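Local coordinates for protein capsid (PDB 4RDL) that forms the protruding domain of a norovirus capsid and binds histo-blood group glycans such as the Lewis y tetrasaccharide, at residues N112-N123 / E167-R178; V29-S39 / A213-F221. All coordinates share one frame; numbering follows the deposited sequence.

How the contacts relate
Two antiparallel strand pairs, their centres about 22 Å apart, lie in two different sheets of the norovirus P domain. Contact 1 (112-123 with 167-178) sits in the sheet that carries the glycan pocket, and D114, H116, W174, S176 and N177 all come from it. Contact 2 (29-39 with 213-221) brings an early part of the chain onto strand 213-220 and so closes a long loop in which contact 1 is nested. The two meet where the F221 ring packs on the backbone of 167-178, with F221 CZ 4.0 Å from T173 O. Between nearest atoms, the F221 side chain is about 12 Å from a bound fucose and about 13 Å from the galactose. Both contacts also touch the second subunit.

Contact 1. Residues N112-N123 / E167-R178; sequences NCDLHMTFVKIN and EVVLELTWVSNR. With GAL (beta-D-galactopyranose), chain C; FUC (alpha-L-fucopyranose), chain B; FUC (alpha-L-fucopyranose), chain D.
H116 lies flat on W174: the imidazole and the six-membered indole ring stack face to face, centroids 3.6 Å apart and planes only 7° from parallel. H116 CB sits over the five-membered ring in a CH-pi contact. Behind this stack the backbone breaks register, since T173 N and W174 N both bond to H116 O, a classic beta bulge in an otherwise regular antiparallel pair. With its CG lodged between backbone N and carbonyl carbon (chi1 65°), W174 swings its indole back over H116.

The imidazole's rotation is fixed at its edge, where NE2 shares a hydrogen bond with S176 OG at 2.8 Å. That hydroxyl lies 2.7 Å from galactose O4 and within bonding distance of galactose O3, though which acceptor takes its proton is unsettled. Galactose O3 donates to D114 OD2 (2.7 Å) and O4 to N177 O, while Y141 holds the other oxygen of D114. O3 of the chain B fucose donates to N177 OD1 at 2.6 Å. T179 and G130 of the second subunit complete the site.

Further along, V169 packs on the same face of the sheet, its CG2 pressed to V120 CG2 at a tight 3.4 Å and its CG1 against I122 CG1. R178 NH1 donates to N112 OD1 (2.9 Å) in the amide plane, on a lone pair; OD1 lies in the guanidinium plane, though the two planes are steeply inclined.

The W174 stack holds the imidazole, whose NE2 bond probably sets the S176 hydroxyl for galactose, consistent with a sugar site braced by the sheet.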
loop_
_atom_site.group_PDB
_atom_site.type_symbol
_atom_site.label_atom_id
_atom_site.label_comp_id
_atom_site.label_asym_id
_atom_site.label_seq_id
_atom_site.Cartn_x
_atom_site.Cartn_y
_atom_site.Cartn_z
ATOM N N ASN A 112 -8.770 0.008 21.690
ATOM C CA ASN A 112 -9.079 0.923 22.785
ATOM C C ASN A 112 -8.742 2.374 22.490
ATOM O O ASN A 112 -8.298 3.101 23.375
ATOM C CB ASN A 112 -8.400 0.497 24.094
ATOM C CG ASN A 112 -9.142 1.013 25.312
ATOM O OD1 ASN A 112 -10.367 0.939 25.371
ATOM N ND2 ASN A 112 -8.410 1.551 26.281
ATOM N N CYS A 113 -8.973 2.794 21.249
ATOM C CA CYS A 113 -8.635 4.147 20.842
ATOM C C CYS A 113 -9.608 4.682 19.800
ATOM O O CYS A 113 -10.534 3.981 19.381
ATOM C CB CYS A 113 -7.192 4.206 20.331
ATOM S SG CYS A 113 -6.865 3.066 18.953
ATOM N N ASP A 114 -9.405 5.935 19.412
ATOM C CA ASP A 114 -10.277 6.587 18.447
ATOM C C ASP A 114 -9.638 6.544 17.067
ATOM O O ASP A 114 -8.557 7.105 16.851
ATOM C CB ASP A 114 -10.541 8.038 18.846
ATOM C CG ASP A 114 -11.445 8.167 20.066
ATOM O OD1 ASP A 114 -11.794 7.141 20.698
ATOM O OD2 ASP A 114 -11.805 9.317 20.390
ATOM N N LEU A 115 -10.301 5.849 16.151
ATOM C CA LEU A 115 -9.854 5.744 14.770
ATOM C C LEU A 115 -10.515 6.835 13.945
ATOM O O LEU A 115 -11.739 6.839 13.767
ATOM C CB LEU A 115 -10.219 4.378 14.187
ATOM C CG LEU A 115 -9.852 3.160 15.040
ATOM C CD1 LEU A 115 -10.429 1.896 14.411
ATOM C CD2 LEU A 115 -8.332 3.050 15.203
ATOM N N HIS A 116 -9.709 7.762 13.449
ATOM C CA HIS A 116 -10.223 8.854 12.632
ATOM C C HIS A 116 -10.096 8.450 11.179
ATOM O O HIS A 116 -8.989 8.406 10.631
ATOM C CB HIS A 116 -9.452 10.145 12.918
ATOM C CG HIS A 116 -9.549 10.582 14.345
ATOM N ND1 HIS A 116 -10.496 11.487 14.781
ATOM C CD2 HIS A 116 -8.857 10.199 15.443
ATOM C CE1 HIS A 116 -10.361 11.662 16.084
ATOM N NE2 HIS A 116 -9.381 10.884 16.512
ATOM N N MET A 117 -11.238 8.137 10.573
ATOM C CA MET A 117 -11.275 7.560 9.236
ATOM C C MET A 117 -11.664 8.596 8.203
ATOM O O MET A 117 -12.492 9.479 8.455
ATOM C CB MET A 117 -12.287 6.410 9.168
ATOM C CG MET A 117 -12.175 5.375 10.281
ATOM S SD MET A 117 -10.631 4.452 10.292
ATOM C CE MET A 117 -10.782 3.448 8.825
ATOM N N THR A 118 -11.084 8.464 7.021
ATOM C CA THR A 118 -11.565 9.183 5.858
ATOM C C THR A 118 -12.252 8.150 4.978
ATOM O O THR A 118 -11.793 7.015 4.887
ATOM C CB THR A 118 -10.406 9.854 5.118
ATOM O OG1 THR A 118 -9.910 10.936 5.915
ATOM C CG2 THR A 118 -10.858 10.397 3.770
ATOM N N PHE A 119 -13.360 8.510 4.338
ATOM C CA PHE A 119 -14.045 7.530 3.508
ATOM C C PHE A 119 -14.582 8.104 2.210
ATOM O O PHE A 119 -14.762 9.319 2.070
ATOM C CB PHE A 119 -15.161 6.806 4.279
ATOM C CG PHE A 119 -16.322 7.687 4.670
ATOM C CD1 PHE A 119 -17.352 7.953 3.772
ATOM C CD2 PHE A 119 -16.395 8.233 5.943
ATOM C CE1 PHE A 119 -18.421 8.751 4.141
ATOM C CE2 PHE A 119 -17.466 9.023 6.318
ATOM C CZ PHE A 119 -18.475 9.284 5.416
ATOM N N VAL A 120 -14.837 7.207 1.262
ATOM C CA VAL A 120 -15.459 7.569 -0.002
ATOM C C VAL A 120 -16.511 6.534 -0.378
ATOM O O VAL A 120 -16.346 5.338 -0.108
ATOM C CB VAL A 120 -14.416 7.662 -1.145
ATOM C CG1 VAL A 120 -13.447 8.831 -0.901
ATOM C CG2 VAL A 120 -13.655 6.348 -1.326
ATOM N N LYS A 121 -17.591 6.993 -1.002
ATOM C CA LYS A 121 -18.522 6.065 -1.633
ATOM C C LYS A 121 -17.779 5.258 -2.694
ATOM O O LYS A 121 -16.876 5.782 -3.358
ATOM C CB LYS A 121 -19.692 6.833 -2.258
ATOM C CG LYS A 121 -20.569 7.524 -1.227
ATOM C CD LYS A 121 -21.874 8.044 -1.840
ATOM C CE LYS A 121 -21.609 9.131 -2.866
ATOM N NZ LYS A 121 -22.902 9.738 -3.353
ATOM N N ILE A 122 -18.133 3.984 -2.839
ATOM C CA ILE A 122 -17.377 3.093 -3.724
ATOM C C ILE A 122 -18.227 2.416 -4.816
ATOM O O ILE A 122 -17.690 1.765 -5.698
ATOM C CB ILE A 122 -16.556 2.057 -2.895
ATOM C CG1 ILE A 122 -15.413 1.444 -3.719
ATOM C CG2 ILE A 122 -17.463 1.003 -2.269
ATOM C CD1 ILE A 122 -14.417 2.467 -4.234
ATOM N N ASN A 123 -19.545 2.574 -4.754
ATOM C CA ASN A 123 -20.407 2.100 -5.834
ATOM C C ASN A 123 -20.245 3.013 -7.050
ATOM O O ASN A 123 -20.435 4.223 -6.946
ATOM C CB ASN A 123 -21.865 2.087 -5.360
ATOM C CG ASN A 123 -22.811 1.411 -6.343
ATOM O OD1 ASN A 123 -22.559 1.353 -7.539
ATOM N ND2 ASN A 123 -23.928 0.919 -5.826
ATOM N N GLU A 167 -22.545 2.188 0.218
ATOM C CA GLU A 167 -21.318 1.444 0.468
ATOM C C GLU A 167 -20.117 2.369 0.367
ATOM O O GLU A 167 -19.988 3.150 -0.580
ATOM C CB GLU A 167 -21.149 0.280 -0.505
ATOM C CG GLU A 167 -20.129 -0.735 -0.011
ATOM C CD GLU A 167 -19.814 -1.822 -1.008
ATOM O OE1 GLU A 167 -20.087 -1.635 -2.208
ATOM O OE2 GLU A 167 -19.276 -2.870 -0.584
ATOM N N VAL A 168 -19.248 2.283 1.366
ATOM C CA VAL A 168 -18.050 3.120 1.402
ATOM C C VAL A 168 -16.807 2.287 1.677
ATOM O O VAL A 168 -16.891 1.186 2.222
ATOM C CB VAL A 168 -18.161 4.244 2.477
ATOM C CG1 VAL A 168 -19.368 5.150 2.207
ATOM C CG2 VAL A 168 -18.217 3.664 3.899
ATOM N N VAL A 169 -15.657 2.821 1.277
ATOM C CA VAL A 169 -14.379 2.324 1.762
ATOM C C VAL A 169 -13.776 3.378 2.681
ATOM O O VAL A 169 -13.850 4.588 2.404
ATOM C CB VAL A 169 -13.423 1.952 0.611
ATOM C CG1 VAL A 169 -13.922 0.714 -0.108
ATOM C CG2 VAL A 169 -13.255 3.091 -0.357
ATOM N N LEU A 170 -13.230 2.915 3.801
ATOM C CA LEU A 170 -12.686 3.798 4.825
ATOM C C LEU A 170 -11.200 3.538 4.978
ATOM O O LEU A 170 -10.741 2.399 4.862
ATOM C CB LEU A 170 -13.391 3.563 6.161
ATOM C CG LEU A 170 -14.924 3.666 6.160
ATOM C CD1 LEU A 170 -15.554 2.274 6.183
ATOM C CD2 LEU A 170 -15.375 4.471 7.359
ATOM N N GLU A 171 -10.448 4.605 5.229
ATOM C CA GLU A 171 -9.019 4.486 5.473
ATOM C C GLU A 171 -8.659 5.199 6.767
ATOM O O GLU A 171 -9.250 6.220 7.117
ATOM C CB GLU A 171 -8.208 5.062 4.319
ATOM C CG GLU A 171 -6.736 4.683 4.430
ATOM C CD GLU A 171 -5.830 5.539 3.580
ATOM O OE1 GLU A 171 -4.593 5.388 3.722
ATOM O OE2 GLU A 171 -6.350 6.349 2.776
ATOM N N LEU A 172 -7.685 4.653 7.479
ATOM C CA LEU A 172 -7.248 5.227 8.740
ATOM C C LEU A 172 -6.378 6.458 8.503
ATOM O O LEU A 172 -5.244 6.350 8.043
ATOM C CB LEU A 172 -6.479 4.177 9.545
ATOM C CG LEU A 172 -6.062 4.635 10.943
ATOM C CD1 LEU A 172 -7.286 4.957 11.804
ATOM C CD2 LEU A 172 -5.198 3.567 11.605
ATOM N N THR A 173 -6.903 7.635 8.825
ATOM C CA THR A 173 -6.159 8.878 8.610
ATOM C C THR A 173 -5.267 9.212 9.800
ATOM O O THR A 173 -4.094 9.565 9.634
ATOM C CB THR A 173 -7.109 10.047 8.322
ATOM O OG1 THR A 173 -7.887 9.711 7.168
ATOM C CG2 THR A 173 -6.347 11.341 8.051
ATOM N N TRP A 174 -5.823 9.110 10.998
ATOM C CA TRP A 174 -5.044 9.304 12.209
ATOM C C TRP A 174 -5.735 8.636 13.400
ATOM O O TRP A 174 -6.880 8.171 13.288
ATOM C CB TRP A 174 -4.735 10.795 12.459
ATOM C CG TRP A 174 -5.923 11.691 12.733
ATOM C CD1 TRP A 174 -6.859 12.124 11.833
ATOM C CD2 TRP A 174 -6.255 12.303 13.984
ATOM N NE1 TRP A 174 -7.774 12.945 12.460
ATOM C CE2 TRP A 174 -7.418 13.079 13.780
ATOM C CE3 TRP A 174 -5.684 12.266 15.264
ATOM C CZ2 TRP A 174 -8.023 13.810 14.804
ATOM C CZ3 TRP A 174 -6.279 13.001 16.277
ATOM C CH2 TRP A 174 -7.443 13.756 16.043
ATOM N N VAL A 175 -5.023 8.561 14.522
ATOM C CA VAL A 175 -5.484 7.870 15.715
ATOM C C VAL A 175 -5.250 8.767 16.922
ATOM O O VAL A 175 -4.230 9.456 17.000
ATOM C CB VAL A 175 -4.716 6.533 15.915
ATOM C CG1 VAL A 175 -5.154 5.838 17.205
ATOM C CG2 VAL A 175 -4.906 5.617 14.710
ATOM N N SER A 176 -6.203 8.772 17.845
ATOM C CA SER A 176 -6.000 9.439 19.126
ATOM C C SER A 176 -6.467 8.554 20.282
ATOM O O SER A 176 -7.142 7.537 20.071
ATOM C CB SER A 176 -6.718 10.791 19.163
ATOM O OG SER A 176 -8.112 10.611 19.022
ATOM N N ASN A 177 -6.100 8.935 21.501
ATOM C CA ASN A 177 -6.492 8.156 22.668
ATOM C C ASN A 177 -7.977 8.264 22.980
ATOM O O ASN A 177 -8.632 9.267 22.678
ATOM C CB ASN A 177 -5.681 8.570 23.897
ATOM C CG ASN A 177 -6.004 9.979 24.359
ATOM O OD1 ASN A 177 -5.684 10.949 23.676
ATOM N ND2 ASN A 177 -6.621 10.099 25.534
ATOM N N ARG A 178 -8.503 7.206 23.581
ATOM C CA ARG A 178 -9.819 7.236 24.199
ATOM C C ARG A 178 -9.750 8.127 25.428
ATOM O O ARG A 178 -8.793 8.050 26.198
ATOM C CB ARG A 178 -10.196 5.815 24.615
ATOM C CG ARG A 178 -11.417 5.705 25.478
ATOM C CD ARG A 178 -11.609 4.270 25.916
ATOM N NE ARG A 178 -12.850 4.119 26.661
ATOM C CZ ARG A 178 -13.353 2.958 27.056
ATOM N NH1 ARG A 178 -12.715 1.830 26.777
ATOM N NH2 ARG A 178 -14.498 2.928 27.728
HETATM C C1 GAL C . -10.410 14.707 21.635
HETATM C C2 GAL C . -10.411 13.852 20.387
HETATM C C3 GAL C . -10.906 12.479 20.656
HETATM C C4 GAL C . -10.216 11.862 21.737
HETATM C C5 GAL C . -10.309 12.727 22.953
HETATM C C6 GAL C . -9.602 12.212 24.123
HETATM O O2 GAL C . -11.224 14.488 19.405
HETATM O O3 GAL C . -10.830 11.688 19.453
HETATM O O4 GAL C . -8.817 11.635 21.370
HETATM O O5 GAL C . -9.754 14.079 22.669
HETATM O O6 GAL C . -9.779 12.893 25.276
HETATM C C1 FUC B . -6.442 16.600 22.814
HETATM C C2 FUC B . -5.566 15.708 23.654
HETATM C C3 FUC B . -5.927 14.296 23.434
HETATM C C4 FUC B . -5.845 13.927 22.049
HETATM C C5 FUC B . -6.640 14.835 21.186
HETATM C C6 FUC B . -6.404 14.572 19.786
HETATM O O2 FUC B . -5.707 16.051 25.027
HETATM O O3 FUC B . -5.098 13.439 24.253
HETATM O O4 FUC B . -4.471 13.942 21.601
HETATM O O5 FUC B . -6.331 16.278 21.459
HETATM C C1 FUC D . -10.557 14.628 18.199
HETATM C C2 FUC D . -11.520 14.983 17.146
HETATM C C3 FUC D . -12.119 16.312 17.408
HETATM C C4 FUC D . -11.098 17.381 17.563
HETATM C C5 FUC D . -10.025 17.000 18.566
HETATM C C6 FUC D . -8.933 17.999 18.621
HETATM O O2 FUC D . -12.525 14.010 17.097
HETATM O O3 FUC D . -13.034 16.642 16.411
HETATM O O4 FUC D . -10.507 17.642 16.336
HETATM O O5 FUC D . -9.489 15.697 18.312
HETATM O O HOH W 1 -6.630 5.163 24.037
HETATM O O HOH W 2 -24.132 2.160 -2.579
HETATM O O HOH W 3 -21.489 3.944 -2.752
#

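Contact 2. Residues V29-S39 / A213-F221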
loop_
_atom_site.group_PDB
_atom_site.type_symbol
_atom_site.label_atom_id
_atom_site.label_comp_id
_atom_site.label_asym_id
_atom_site.label_seq_id
_atom_site.Cartn_x
_atom_site.Cartn_y
_atom_site.Cartn_z
ATOM N N VAL A 29 0.225 0.117 9.369
ATOM C CA VAL A 29 -0.226 1.312 8.651
ATOM C C VAL A 29 0.512 1.332 7.317
ATOM O O VAL A 29 1.609 0.780 7.214
ATOM C CB VAL A 29 0.079 2.619 9.423
ATOM C CG1 VAL A 29 -0.810 2.741 10.659
ATOM C CG2 VAL A 29 1.550 2.684 9.805
ATOM N N PRO A 30 -0.093 1.925 6.278
ATOM C CA PRO A 30 0.593 1.997 4.983
ATOM C C PRO A 30 1.570 3.173 4.960
ATOM O O PRO A 30 1.258 4.263 4.468
ATOM C CB PRO A 30 -0.561 2.180 3.994
ATOM C CG PRO A 30 -1.572 2.944 4.786
ATOM C CD PRO A 30 -1.491 2.393 6.191
ATOM N N MET A 31 2.752 2.937 5.524
ATOM C CA MET A 31 3.800 3.941 5.642
ATOM C C MET A 31 5.126 3.241 5.489
ATOM O O MET A 31 5.298 2.127 5.978
ATOM C CB MET A 31 3.791 4.596 7.026
ATOM C CG MET A 31 2.556 5.372 7.386
ATOM S SD MET A 31 2.298 6.796 6.325
ATOM C CE MET A 31 3.882 7.586 6.348
ATOM N N LEU A 32 6.074 3.903 4.836
ATOM C CA LEU A 32 7.426 3.367 4.764
ATOM C C LEU A 32 7.990 3.102 6.164
ATOM O O LEU A 32 7.726 3.842 7.120
ATOM C CB LEU A 32 8.337 4.339 4.023
ATOM C CG LEU A 32 8.097 4.488 2.523
ATOM C CD1 LEU A 32 8.905 5.664 1.991
ATOM C CD2 LEU A 32 8.452 3.204 1.793
ATOM N N ILE A 33 8.778 2.042 6.269
ATOM C CA ILE A 33 9.542 1.782 7.482
ATOM C C ILE A 33 10.678 2.793 7.608
ATOM O O ILE A 33 11.420 3.017 6.648
ATOM C CB ILE A 33 10.099 0.352 7.465
ATOM C CG1 ILE A 33 8.945 -0.651 7.582
ATOM C CG2 ILE A 33 11.119 0.162 8.588
ATOM C CD1 ILE A 33 9.321 -2.078 7.279
ATOM N N ASP A 34 10.813 3.401 8.785
ATOM C CA ASP A 34 11.902 4.361 9.013
ATOM C C ASP A 34 12.862 3.957 10.127
ATOM O O ASP A 34 13.698 4.754 10.560
ATOM C CB ASP A 34 11.363 5.789 9.215
ATOM C CG ASP A 34 10.582 5.959 10.506
ATOM O OD1 ASP A 34 10.419 5.009 11.279
ATOM O OD2 ASP A 34 10.109 7.088 10.749
ATOM N N GLY A 35 12.743 2.716 10.581
ATOM C CA GLY A 35 13.661 2.208 11.579
ATOM C C GLY A 35 13.267 0.859 12.120
ATOM O O GLY A 35 12.240 0.280 11.734
ATOM N N MET A 36 14.113 0.347 13.003
ATOM C CA MET A 36 13.759 -0.804 13.799
ATOM C C MET A 36 14.301 -0.614 15.199
ATOM O O MET A 36 15.248 0.156 15.412
ATOM C CB MET A 36 14.219 -2.123 13.159
ATOM C CG MET A 36 15.663 -2.196 12.755
ATOM S SD MET A 36 16.060 -3.847 12.100
ATOM C CE MET A 36 17.509 -3.419 11.157
ATOM N N MET A 37 13.674 -1.287 16.158
ATOM C CA MET A 37 14.018 -1.116 17.563
ATOM C C MET A 37 13.494 -2.298 18.359
ATOM O O MET A 37 12.539 -2.955 17.942
ATOM C CB MET A 37 13.387 0.177 18.102
ATOM C CG MET A 37 11.866 0.097 18.221
ATOM S SD MET A 37 11.073 1.613 18.784
ATOM C CE MET A 37 11.611 1.667 20.491
ATOM N N VAL A 38 14.103 -2.559 19.513
ATOM C CA VAL A 38 13.477 -3.430 20.491
ATOM C C VAL A 38 12.669 -2.545 21.425
ATOM O O VAL A 38 12.898 -1.337 21.501
ATOM C CB VAL A 38 14.505 -4.278 21.275
ATOM C CG1 VAL A 38 15.332 -5.105 20.302
ATOM C CG2 VAL A 38 15.404 -3.394 22.123
ATOM N N SER A 39 11.711 -3.131 22.125
ATOM C CA SER A 39 10.921 -2.363 23.078
ATOM C C SER A 39 11.716 -2.108 24.345
ATOM O O SER A 39 12.528 -2.936 24.752
ATOM C CB SER A 39 9.648 -3.125 23.439
ATOM O OG SER A 39 8.990 -2.474 24.505
ATOM N N ALA A 213 15.615 -10.279 22.017
ATOM C CA ALA A 213 14.484 -9.364 22.132
ATOM C C ALA A 213 13.784 -9.265 20.786
ATOM O O ALA A 213 14.429 -9.258 19.738
ATOM C CB ALA A 213 14.961 -7.987 22.585
ATOM N N ILE A 214 12.459 -9.176 20.821
ATOM C CA ILE A 214 11.671 -9.016 19.608
ATOM C C ILE A 214 12.006 -7.693 18.923
ATOM O O ILE A 214 12.144 -6.646 19.581
ATOM C CB ILE A 214 10.167 -9.076 19.934
ATOM C CG1 ILE A 214 9.809 -10.457 20.510
ATOM C CG2 ILE A 214 9.324 -8.754 18.710
ATOM C CD1 ILE A 214 8.430 -10.535 21.116
ATOM N N VAL A 215 12.152 -7.751 17.602
ATOM C CA VAL A 215 12.409 -6.567 16.792
ATOM C C VAL A 215 11.116 -5.996 16.226
ATOM O O VAL A 215 10.287 -6.725 15.677
ATOM C CB VAL A 215 13.358 -6.919 15.626
ATOM C CG1 VAL A 215 13.538 -5.727 14.691
ATOM C CG2 VAL A 215 14.720 -7.408 16.173
ATOM N N TYR A 216 10.958 -4.688 16.375
ATOM C CA TYR A 216 9.834 -3.953 15.789
ATOM C C TYR A 216 10.317 -3.053 14.672
ATOM O O TYR A 216 11.330 -2.359 14.805
ATOM C CB TYR A 216 9.124 -3.119 16.856
ATOM C CG TYR A 216 8.571 -3.976 17.955
ATOM C CD1 TYR A 216 7.381 -4.667 17.777
ATOM C CD2 TYR A 216 9.262 -4.142 19.149
ATOM C CE1 TYR A 216 6.872 -5.469 18.766
ATOM C CE2 TYR A 216 8.760 -4.940 20.150
ATOM C CZ TYR A 216 7.560 -5.599 19.952
ATOM O OH TYR A 216 7.041 -6.402 20.942
ATOM N N PHE A 217 9.604 -3.100 13.556
ATOM C CA PHE A 217 9.824 -2.169 12.471
ATOM C C PHE A 217 8.908 -0.990 12.707
ATOM O O PHE A 217 7.728 -1.171 13.006
ATOM C CB PHE A 217 9.549 -2.875 11.146
ATOM C CG PHE A 217 10.427 -4.070 10.945
ATOM C CD1 PHE A 217 11.686 -3.924 10.383
ATOM C CD2 PHE A 217 10.026 -5.322 11.383
ATOM C CE1 PHE A 217 12.522 -5.015 10.246
ATOM C CE2 PHE A 217 10.858 -6.419 11.250
ATOM C CZ PHE A 217 12.101 -6.268 10.675
ATOM N N THR A 218 9.454 0.218 12.585
ATOM C CA THR A 218 8.732 1.430 12.957
ATOM C C THR A 218 8.421 2.306 11.768
ATOM O O THR A 218 9.164 2.343 10.780
ATOM C CB THR A 218 9.553 2.291 13.946
ATOM O OG1 THR A 218 10.764 2.729 13.315
ATOM C CG2 THR A 218 9.890 1.496 15.210
ATOM N N SER A 219 7.304 3.031 11.882
ATOM C CA SER A 219 6.989 4.128 10.977
ATOM C C SER A 219 6.508 5.322 11.771
ATOM O O SER A 219 5.751 5.179 12.739
ATOM C CB SER A 219 5.880 3.734 9.991
ATOM O OG SER A 219 6.273 2.643 9.181
ATOM N N THR A 220 6.914 6.507 11.337
ATOM C CA THR A 220 6.323 7.724 11.870
ATOM C C THR A 220 4.946 7.901 11.237
ATOM O O THR A 220 4.795 7.851 10.017
ATOM C CB THR A 220 7.212 8.939 11.599
ATOM O OG1 THR A 220 8.455 8.765 12.298
ATOM C CG2 THR A 220 6.542 10.202 12.097
ATOM N N PHE A 221 3.942 8.076 12.085
ATOM C CA PHE A 221 2.550 8.065 11.655
ATOM C C PHE A 221 1.764 8.841 12.706
ATOM O O PHE A 221 2.155 8.871 13.872
ATOM C CB PHE A 221 2.057 6.614 11.576
ATOM C CG PHE A 221 0.606 6.482 11.201
ATOM C CD1 PHE A 221 0.225 6.350 9.875
ATOM C CD2 PHE A 221 -0.371 6.482 12.178
ATOM C CE1 PHE A 221 -1.113 6.237 9.534
ATOM C CE2 PHE A 221 -1.706 6.364 11.850
ATOM C CZ PHE A 221 -2.078 6.245 10.524
HETATM O O HOH W 4 7.994 6.323 8.254
HETATM O O HOH W 5 11.491 -6.020 22.151
#
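Strand 35-38 runs antiparallel to strand 213-220, their axes 4.6 Å apart at closest and 136° between directions, with M37 and Y216 exchanging both backbone bonds and D34 N and G35 O continuing the pairing to T218.

T218 and T220 grip the carboxylate of D34. T218 OG1 donates to D34 OD1 at 3.1 Å and T220 OG1 to D34 OD2 at 2.8 Å, each meeting its oxygen nearly along the C-O bond; T220 N adds a weak bond to OD2. The T218 OG1 bond probably offsets the close approach of D34 OD1 to T218 O, a second acceptor 3.0 Å away. D34 CG stands between its backbone N and carbonyl carbon (chi1 68°), which turns the carboxylate across the edge of strand 213-220 to face both threonines. Next along, S219 OG donates to L32 O (2.8 Å) from well above the carbonyl plane, and N26 bonds to the same hydroxyl. A water joins L32 O to T220 N.

V29 and F221 approach from opposite directions, V29 CG1 lying over the centre of the ring face, 3.6 Å from the centroid and 9° off the normal. M31 meets that ring at the edge instead: CG lies 3.5 Å from F221 CD1, and its sulfur makes a Met-aromatic contact, also at the edge. M36 runs beside F217, its sulfur oblique to the ring, and M37 SD rests on T218 CG2. At the far end V38 CG1 touches A213 CB, and a water links S39 N with I214 O.

Donors to both oxygens probably stabilise the negative charge of D34 and favour its ionised form; the hydroxyls help fasten residues 32-34, while V29 and M31 are held by packing on F221.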